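Local coordinates for protein Sodium/sialic acid symporter SiaT (Proteus mirabilis, PDB 5NV9) that uses the sodium gradient across the inner membrane to drive uptake of the sialic acid N-acetylneuraminic acid as an energy source, at residues S53-T58 with I283-F288. Numbering follows the deposited sequence.
Sequences SVFATT and IIPIFF. With NA (sodium ion), chain B; SLB (N-acetyl-beta-neuraminic acid), chain D.
Phe55 reaches from one transmembrane helix to another and sets the far end of its ring against Ile284 and Pro285. The contact is purely apolar and small, about 104 Å² in all. CZ of Phe55 lies 3.7 Å from CB of Ile284, and the CG2 branch of that isoleucine sits beside CZ and CE2 while its CG1 arm turns away. Pro285 meets the ring at its edge, near the ring plane, with CD of Pro285 4.2 Å from CZ of Phe55. The reach comes from the first torsion of Phe55, whose CG stands opposite the backbone N (chi1 -180°), with CB already directed at the partner helix.

N-acetylneuraminic acid shares the same ring: its C9 approaches CE1 of Phe55 obliquely at 4.0 Å, so the phenyl group is apolar packing for both the helix and the sugar's glycerol tail. One turn on, Thr58 OG1 is hydrogen-bonded to O8 of the sugar at 2.7 Å. The substrate is also hydrogen-bonded to Gln82, Thr63, Ser60 and Arg135.

On the sodium side, the carbonyl O of Ala56 coordinates the ion at 2.1 Å, and Leu59, Ala339, Ser342 and Ser343 complete this Na2 site. Within helix 47-58, Ser53 O accepts from Thr57 N and, from the opposite face of its plane, from Thr57 OG1 at 2.7 Å.

Segment 283-288 is kinked: Pro285 has no N-H to give, and the N of Ile286 likewise makes no bond to the turn before. In this outward-open LeuT-fold symporter the contact thus joins helix 47-58, where it ends next to ion and substrate, to the kink of helix 267-301, with Ser190 of helix 155-203 touching both Phe55 and Ile284.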
# COMPACT_ATOMS: atom_id res chain seq x y z
N SER A 53 -1.57 -10.02 -6.20
CA SER A 53 -0.54 -9.63 -5.23
C SER A 53 -0.36 -8.10 -5.18
O SER A 53 -0.07 -7.54 -4.10
CB SER A 53 0.82 -10.29 -5.58
OG SER A 53 1.82 -9.85 -4.66
N VAL A 54 -0.54 -7.44 -6.33
CA VAL A 54 -0.42 -5.96 -6.41
C VAL A 54 -1.59 -5.37 -5.62
O VAL A 54 -1.40 -4.51 -4.83
CB VAL A 54 -0.54 -5.41 -7.88
CG1 VAL A 54 -0.78 -3.91 -7.87
CG2 VAL A 54 0.68 -5.71 -8.71
N PHE A 55 -2.81 -5.88 -5.85
CA PHE A 55 -4.03 -5.42 -5.13
C PHE A 55 -3.86 -5.61 -3.62
O PHE A 55 -4.15 -4.70 -2.84
CB PHE A 55 -5.29 -6.12 -5.68
CG PHE A 55 -6.59 -5.71 -5.00
CD1 PHE A 55 -7.13 -4.47 -5.23
CD2 PHE A 55 -7.30 -6.61 -4.18
CE1 PHE A 55 -8.32 -4.09 -4.63
CE2 PHE A 55 -8.48 -6.24 -3.58
CZ PHE A 55 -9.00 -4.98 -3.81
N ALA A 56 -3.36 -6.78 -3.20
CA ALA A 56 -3.23 -7.12 -1.76
C ALA A 56 -2.08 -6.35 -1.09
O ALA A 56 -2.19 -6.00 0.07
CB ALA A 56 -3.06 -8.61 -1.54
N THR A 57 -1.04 -6.06 -1.83
CA THR A 57 0.09 -5.18 -1.41
C THR A 57 -0.47 -3.77 -1.13
O THR A 57 -0.20 -3.24 -0.09
CB THR A 57 1.23 -5.16 -2.48
OG1 THR A 57 1.85 -6.45 -2.58
CG2 THR A 57 2.37 -4.08 -2.22
N THR A 58 -1.28 -3.19 -2.02
CA THR A 58 -1.72 -1.78 -1.84
C THR A 58 -2.82 -1.63 -0.81
O THR A 58 -2.86 -0.64 -0.07
CB THR A 58 -2.18 -1.13 -3.16
OG1 THR A 58 -3.23 -1.92 -3.72
CG2 THR A 58 -1.05 -1.04 -4.17
N ILE A 283 -14.03 -3.49 -8.50
CA ILE A 283 -15.16 -4.22 -7.90
C ILE A 283 -15.08 -4.23 -6.39
O ILE A 283 -16.00 -3.78 -5.70
CB ILE A 283 -15.22 -5.66 -8.40
CG1 ILE A 283 -15.45 -5.66 -9.88
CG2 ILE A 283 -16.35 -6.41 -7.71
CD1 ILE A 283 -16.60 -4.81 -10.34
N ILE A 284 -13.95 -4.63 -5.85
CA ILE A 284 -13.84 -4.77 -4.37
C ILE A 284 -13.99 -3.51 -3.46
O ILE A 284 -14.78 -3.58 -2.52
CB ILE A 284 -12.66 -5.69 -4.02
CG1 ILE A 284 -12.92 -7.10 -4.64
CG2 ILE A 284 -12.43 -5.83 -2.52
CD1 ILE A 284 -14.23 -7.81 -4.26
N PRO A 285 -13.22 -2.39 -3.68
CA PRO A 285 -13.35 -1.15 -2.90
C PRO A 285 -14.76 -0.65 -2.75
O PRO A 285 -15.11 -0.11 -1.69
CB PRO A 285 -12.51 -0.14 -3.71
CG PRO A 285 -11.41 -1.03 -4.17
CD PRO A 285 -12.10 -2.28 -4.60
N ILE A 286 -15.56 -0.78 -3.80
CA ILE A 286 -16.96 -0.41 -3.71
C ILE A 286 -17.60 -1.07 -2.47
O ILE A 286 -18.43 -0.46 -1.79
CB ILE A 286 -17.78 -0.91 -4.90
CG1 ILE A 286 -17.36 -0.25 -6.19
CG2 ILE A 286 -19.25 -0.58 -4.70
CD1 ILE A 286 -18.06 -0.86 -7.40
N PHE A 287 -17.23 -2.32 -2.19
CA PHE A 287 -17.81 -3.02 -1.01
C PHE A 287 -17.40 -2.39 0.31
O PHE A 287 -18.23 -2.37 1.24
CB PHE A 287 -17.57 -4.52 -1.01
CG PHE A 287 -18.42 -5.25 -1.99
CD1 PHE A 287 -18.02 -5.36 -3.32
CD2 PHE A 287 -19.62 -5.81 -1.60
CE1 PHE A 287 -18.82 -6.01 -4.25
CE2 PHE A 287 -20.42 -6.44 -2.53
CZ PHE A 287 -20.03 -6.54 -3.86
N PHE A 288 -16.19 -1.81 0.39
CA PHE A 288 -15.77 -1.13 1.62
C PHE A 288 -16.59 0.16 1.88
O PHE A 288 -16.97 0.44 3.00
CB PHE A 288 -14.26 -0.91 1.65
CG PHE A 288 -13.50 -2.19 1.82
CD1 PHE A 288 -13.42 -2.81 3.06
CD2 PHE A 288 -12.90 -2.82 0.75
CE1 PHE A 288 -12.78 -4.05 3.22
CE2 PHE A 288 -12.26 -4.06 0.90
CZ PHE A 288 -12.17 -4.66 2.14
NA NA B . -2.70 -5.81 2.15
C1 SLB D . -4.12 1.09 1.83
C2 SLB D . -4.09 1.96 0.61
C3 SLB D . -4.35 3.39 1.02
C4 SLB D . -4.56 4.32 -0.20
C5 SLB D . -5.74 3.74 -0.97
C6 SLB D . -5.44 2.28 -1.37
C7 SLB D . -6.57 1.58 -2.14
C8 SLB D . -6.21 0.16 -2.48
C9 SLB D . -7.27 -0.48 -3.38
C10 SLB D . -7.22 5.14 -2.37
C11 SLB D . -7.42 5.60 -3.79
N5 SLB D . -6.04 4.54 -2.17
O1A SLB D . -5.22 0.52 2.14
O1B SLB D . -3.04 1.00 2.54
O2 SLB D . -2.81 1.86 -0.08
O4 SLB D . -4.87 5.69 0.23
O6 SLB D . -5.18 1.50 -0.21
O7 SLB D . -7.76 1.52 -1.34
O8 SLB D . -4.94 0.12 -3.12
O9 SLB D . -7.34 0.15 -4.68
O10 SLB D . -8.09 5.25 -1.49